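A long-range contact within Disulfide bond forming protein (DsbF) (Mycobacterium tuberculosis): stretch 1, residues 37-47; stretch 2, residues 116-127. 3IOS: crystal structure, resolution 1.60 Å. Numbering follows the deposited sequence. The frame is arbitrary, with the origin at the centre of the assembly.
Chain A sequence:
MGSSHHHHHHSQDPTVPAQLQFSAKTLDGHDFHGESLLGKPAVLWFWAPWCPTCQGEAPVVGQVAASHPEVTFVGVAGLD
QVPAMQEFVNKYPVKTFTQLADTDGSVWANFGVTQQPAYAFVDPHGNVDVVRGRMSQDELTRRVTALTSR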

# COMPACT_ATOMS: atom_id res chain seq x y z
N LEU A 37 -7.09 -9.97 -1.40
CA LEU A 37 -7.66 -8.86 -0.64
C LEU A 37 -9.18 -8.83 -0.71
O LEU A 37 -9.82 -8.09 0.03
CB LEU A 37 -7.11 -7.52 -1.15
CG LEU A 37 -5.60 -7.32 -1.12
CD1 LEU A 37 -5.28 -5.94 -1.66
CD2 LEU A 37 -5.05 -7.49 0.29
N LEU A 38 -9.76 -9.63 -1.60
CA LEU A 38 -11.22 -9.66 -1.74
C LEU A 38 -11.92 -10.20 -0.50
O LEU A 38 -11.55 -11.25 0.03
CB LEU A 38 -11.63 -10.50 -2.95
CG LEU A 38 -13.14 -10.51 -3.22
CD1 LEU A 38 -13.59 -9.11 -3.60
CD2 LEU A 38 -13.47 -11.49 -4.32
N GLY A 39 -12.94 -9.48 -0.04
CA GLY A 39 -13.70 -9.91 1.12
C GLY A 39 -13.20 -9.39 2.45
O GLY A 39 -13.73 -9.73 3.50
N LYS A 40 -12.16 -8.56 2.40
CA LYS A 40 -11.60 -8.01 3.62
C LYS A 40 -11.18 -6.56 3.39
O LYS A 40 -10.95 -6.15 2.26
CB LYS A 40 -10.40 -8.84 4.06
CG LYS A 40 -9.26 -8.85 3.05
CD LYS A 40 -8.35 -10.05 3.23
CE LYS A 40 -9.07 -11.35 2.89
NZ LYS A 40 -8.15 -12.51 2.85
N PRO A 41 -11.12 -5.77 4.47
CA PRO A 41 -10.71 -4.37 4.30
C PRO A 41 -9.21 -4.31 4.03
O PRO A 41 -8.44 -5.04 4.65
CB PRO A 41 -11.10 -3.74 5.63
CG PRO A 41 -10.88 -4.87 6.60
CD PRO A 41 -11.48 -6.05 5.87
N ALA A 42 -8.80 -3.47 3.09
CA ALA A 42 -7.38 -3.37 2.79
C ALA A 42 -7.01 -1.96 2.39
O ALA A 42 -7.84 -1.18 1.94
CB ALA A 42 -7.00 -4.35 1.68
N VAL A 43 -5.74 -1.63 2.59
CA VAL A 43 -5.24 -0.32 2.20
C VAL A 43 -3.93 -0.52 1.47
O VAL A 43 -3.02 -1.16 2.00
CB VAL A 43 -4.97 0.58 3.42
CG1 VAL A 43 -4.36 1.90 2.96
CG2 VAL A 43 -6.26 0.82 4.18
N LEU A 44 -3.84 0.00 0.25
CA LEU A 44 -2.60 -0.08 -0.50
C LEU A 44 -1.98 1.30 -0.46
O LEU A 44 -2.61 2.30 -0.80
CB LEU A 44 -2.86 -0.52 -1.95
CG LEU A 44 -3.32 -1.98 -2.06
CD1 LEU A 44 -4.82 -2.01 -2.33
CD2 LEU A 44 -2.56 -2.69 -3.18
N TRP A 45 -0.73 1.36 -0.01
CA TRP A 45 -0.01 2.61 0.11
C TRP A 45 1.11 2.63 -0.93
O TRP A 45 2.05 1.84 -0.87
CB TRP A 45 0.55 2.70 1.53
CG TRP A 45 1.57 3.76 1.75
CD1 TRP A 45 1.50 5.07 1.39
CD2 TRP A 45 2.83 3.60 2.43
NE1 TRP A 45 2.62 5.74 1.81
CE2 TRP A 45 3.45 4.86 2.45
CE3 TRP A 45 3.48 2.51 3.03
CZ2 TRP A 45 4.71 5.07 3.04
CZ3 TRP A 45 4.73 2.72 3.62
CH2 TRP A 45 5.32 4.00 3.62
N PHE A 46 0.98 3.54 -1.89
CA PHE A 46 1.96 3.65 -2.97
C PHE A 46 3.06 4.62 -2.57
O PHE A 46 2.79 5.79 -2.28
CB PHE A 46 1.26 4.11 -4.25
CG PHE A 46 0.14 3.21 -4.67
CD1 PHE A 46 -1.10 3.26 -4.03
CD2 PHE A 46 0.32 2.27 -5.68
CE1 PHE A 46 -2.13 2.39 -4.38
CE2 PHE A 46 -0.70 1.40 -6.04
CZ PHE A 46 -1.93 1.46 -5.39
N TRP A 47 4.29 4.13 -2.55
CA TRP A 47 5.43 4.95 -2.16
C TRP A 47 6.67 4.75 -3.02
O TRP A 47 6.76 3.77 -3.77
CB TRP A 47 5.80 4.68 -0.68
CG TRP A 47 6.17 3.25 -0.33
CD1 TRP A 47 5.32 2.25 0.06
CD2 TRP A 47 7.49 2.69 -0.30
NE1 TRP A 47 6.04 1.11 0.35
CE2 TRP A 47 7.37 1.35 0.14
CE3 TRP A 47 8.77 3.19 -0.58
CZ2 TRP A 47 8.47 0.50 0.29
CZ3 TRP A 47 9.86 2.34 -0.44
CH2 TRP A 47 9.71 1.02 0.00
N GLN A 116 3.49 9.42 -6.35
CA GLN A 116 3.32 9.12 -4.94
C GLN A 116 3.33 10.43 -4.17
O GLN A 116 3.83 11.44 -4.66
CB GLN A 116 4.45 8.22 -4.45
CG GLN A 116 5.79 8.92 -4.27
CD GLN A 116 6.23 9.65 -5.52
OE1 GLN A 116 6.11 9.13 -6.63
NE2 GLN A 116 6.75 10.86 -5.35
N PRO A 117 2.77 10.43 -2.96
CA PRO A 117 2.16 9.23 -2.38
C PRO A 117 0.71 9.09 -2.81
O PRO A 117 0.10 10.05 -3.30
CB PRO A 117 2.29 9.48 -0.88
CG PRO A 117 2.06 10.95 -0.79
CD PRO A 117 2.88 11.50 -1.95
N ALA A 118 0.17 7.89 -2.66
CA ALA A 118 -1.22 7.62 -2.99
C ALA A 118 -1.69 6.48 -2.11
O ALA A 118 -0.88 5.71 -1.58
CB ALA A 118 -1.36 7.25 -4.46
N TYR A 119 -3.00 6.38 -1.95
CA TYR A 119 -3.61 5.35 -1.13
C TYR A 119 -4.81 4.74 -1.84
O TYR A 119 -5.60 5.47 -2.44
CB TYR A 119 -4.08 5.95 0.20
CG TYR A 119 -2.97 6.46 1.08
CD1 TYR A 119 -2.45 5.67 2.10
CD2 TYR A 119 -2.42 7.72 0.87
CE1 TYR A 119 -1.41 6.12 2.90
CE2 TYR A 119 -1.36 8.18 1.65
CZ TYR A 119 -0.86 7.37 2.66
OH TYR A 119 0.18 7.81 3.45
N ALA A 120 -4.93 3.42 -1.80
CA ALA A 120 -6.09 2.78 -2.40
C ALA A 120 -6.82 2.09 -1.26
O ALA A 120 -6.25 1.25 -0.56
CB ALA A 120 -5.66 1.76 -3.44
N PHE A 121 -8.08 2.48 -1.05
CA PHE A 121 -8.87 1.89 0.02
C PHE A 121 -9.81 0.86 -0.56
O PHE A 121 -10.58 1.14 -1.48
CB PHE A 121 -9.63 2.98 0.79
CG PHE A 121 -8.72 3.99 1.44
CD1 PHE A 121 -8.28 5.11 0.74
CD2 PHE A 121 -8.25 3.78 2.73
CE1 PHE A 121 -7.37 6.00 1.32
CE2 PHE A 121 -7.34 4.66 3.32
CZ PHE A 121 -6.90 5.77 2.60
N VAL A 122 -9.73 -0.36 -0.03
CA VAL A 122 -10.54 -1.46 -0.50
C VAL A 122 -11.48 -1.92 0.59
O VAL A 122 -11.03 -2.34 1.66
CB VAL A 122 -9.65 -2.65 -0.90
CG1 VAL A 122 -10.50 -3.75 -1.52
CG2 VAL A 122 -8.57 -2.19 -1.87
N ASP A 123 -12.79 -1.85 0.36
CA ASP A 123 -13.72 -2.31 1.39
C ASP A 123 -13.96 -3.80 1.17
O ASP A 123 -13.58 -4.35 0.13
CB ASP A 123 -15.02 -1.48 1.37
CG ASP A 123 -15.93 -1.78 0.19
OD1 ASP A 123 -16.86 -0.98 -0.04
OD2 ASP A 123 -15.75 -2.81 -0.48
N PRO A 124 -14.57 -4.49 2.14
CA PRO A 124 -14.83 -5.93 2.01
C PRO A 124 -15.64 -6.36 0.80
O PRO A 124 -15.60 -7.53 0.41
CB PRO A 124 -15.52 -6.28 3.33
CG PRO A 124 -14.90 -5.31 4.29
CD PRO A 124 -14.94 -4.02 3.49
N HIS A 125 -16.37 -5.44 0.19
CA HIS A 125 -17.17 -5.77 -0.98
C HIS A 125 -16.36 -5.66 -2.26
O HIS A 125 -16.84 -5.99 -3.34
CB HIS A 125 -18.40 -4.85 -1.07
CG HIS A 125 -19.36 -5.02 0.07
ND1 HIS A 125 -19.87 -6.25 0.44
CD2 HIS A 125 -19.92 -4.11 0.90
CE1 HIS A 125 -20.70 -6.09 1.45
NE2 HIS A 125 -20.75 -4.81 1.75
N GLY A 126 -15.12 -5.19 -2.13
CA GLY A 126 -14.27 -5.06 -3.30
C GLY A 126 -14.26 -3.67 -3.89
O GLY A 126 -13.59 -3.42 -4.90
N ASN A 127 -15.00 -2.75 -3.28
CA ASN A 127 -15.05 -1.37 -3.76
C ASN A 127 -13.68 -0.75 -3.56
O ASN A 127 -13.07 -0.93 -2.50
CB ASN A 127 -16.10 -0.58 -2.98
CG ASN A 127 -17.51 -1.08 -3.23
OD1 ASN A 127 -18.32 -1.17 -2.31
ND2 ASN A 127 -17.80 -1.41 -4.49
O HOH W 1 -12.19 -6.72 -0.60

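The contact is built on an antiparallel pair of strands, 42-47 and 118-122, whose backbones fix which side chains can meet. Ala-42, Leu-44 and Phe-46 are the hydrogen-bonded positions, facing Val-122, Ala-120 and Ala-118. Leu-44 N to Ala-120 O and Ala-120 N to Leu-44 O are both 2.8 Å and nearly straight; the last rung frays on one side, where Ala-118 N to Phe-46 O is a weak bond of 3.4 Å, next to the cis peptide before Pro-117.

The sheet face carrying these residues pairs large with small. Phe-46, in the m rotamer (chi1 -57°), lays its ring along the neighbouring strand rather than straight out from the sheet, with CD1 4.0 Å from Ala-118 CB and CE1 3.7 Å from Ala-120 CB. The methyl of Ala-120 meets the edge of that ring, so one aromatic side chain spans two alanines of the opposing strand. Leu-44 is also m at chi1, but its chi2 of 104° lies between wells. In this conformation Leu-44 CD1 reaches Val-122 CG2 at 3.8 Å, a diagonal contact, while Leu-44 CB sits 3.9 Å from Ala-120 CB, directly across. Val-122 is t, and its CB faces Ala-42 CB at 4.1 Å; a small partner again sits opposite a branched one.

On the other face, larger residues pair with each other. Trp-45 is t (chi1 167°) and Tyr-119 is m (chi1 -65°), and these rotamers bring Trp-45 CD1 to 3.4 Å from Tyr-119 CE1. The indole five-membered ring and the phenol ring are near parallel, at 21°, but slid apart with centroids 4.9 Å from each other, so they barely overlap. Val-43, in t, places CG2 3.9 Å from Phe-121 CD2 and CG1 4.3 Å from Tyr-119 CD1, touching the latter ring at its edge. Val-43 CG1 lies between the two aromatic rings, also 4.1 Å from Phe-121 CE2, while CG2 adds to the contact with Phe-121.

Beyond the strands, rigid residues and turns take over. Pro-41 CD packs on Pro-124 CG at 3.8 Å, and Gly-39 CA makes a CA-H...O contact with Pro-124 O at 3.1 Å. Water 1 accepts from Gly-39 N at 2.9 Å and lies 2.8 Å from Asp-123 O, joining the two turns. Asp-123 adopts p (chi1 73°), which lets OD2 accept from Asn-127 N at 2.9 Å and, weakly, from His-125 N at 2.8 Å. Gly-126, at phi 97°, has a backbone that calls for glycine; a CB there would also lie only 3.3 Å from Leu-38 CD1.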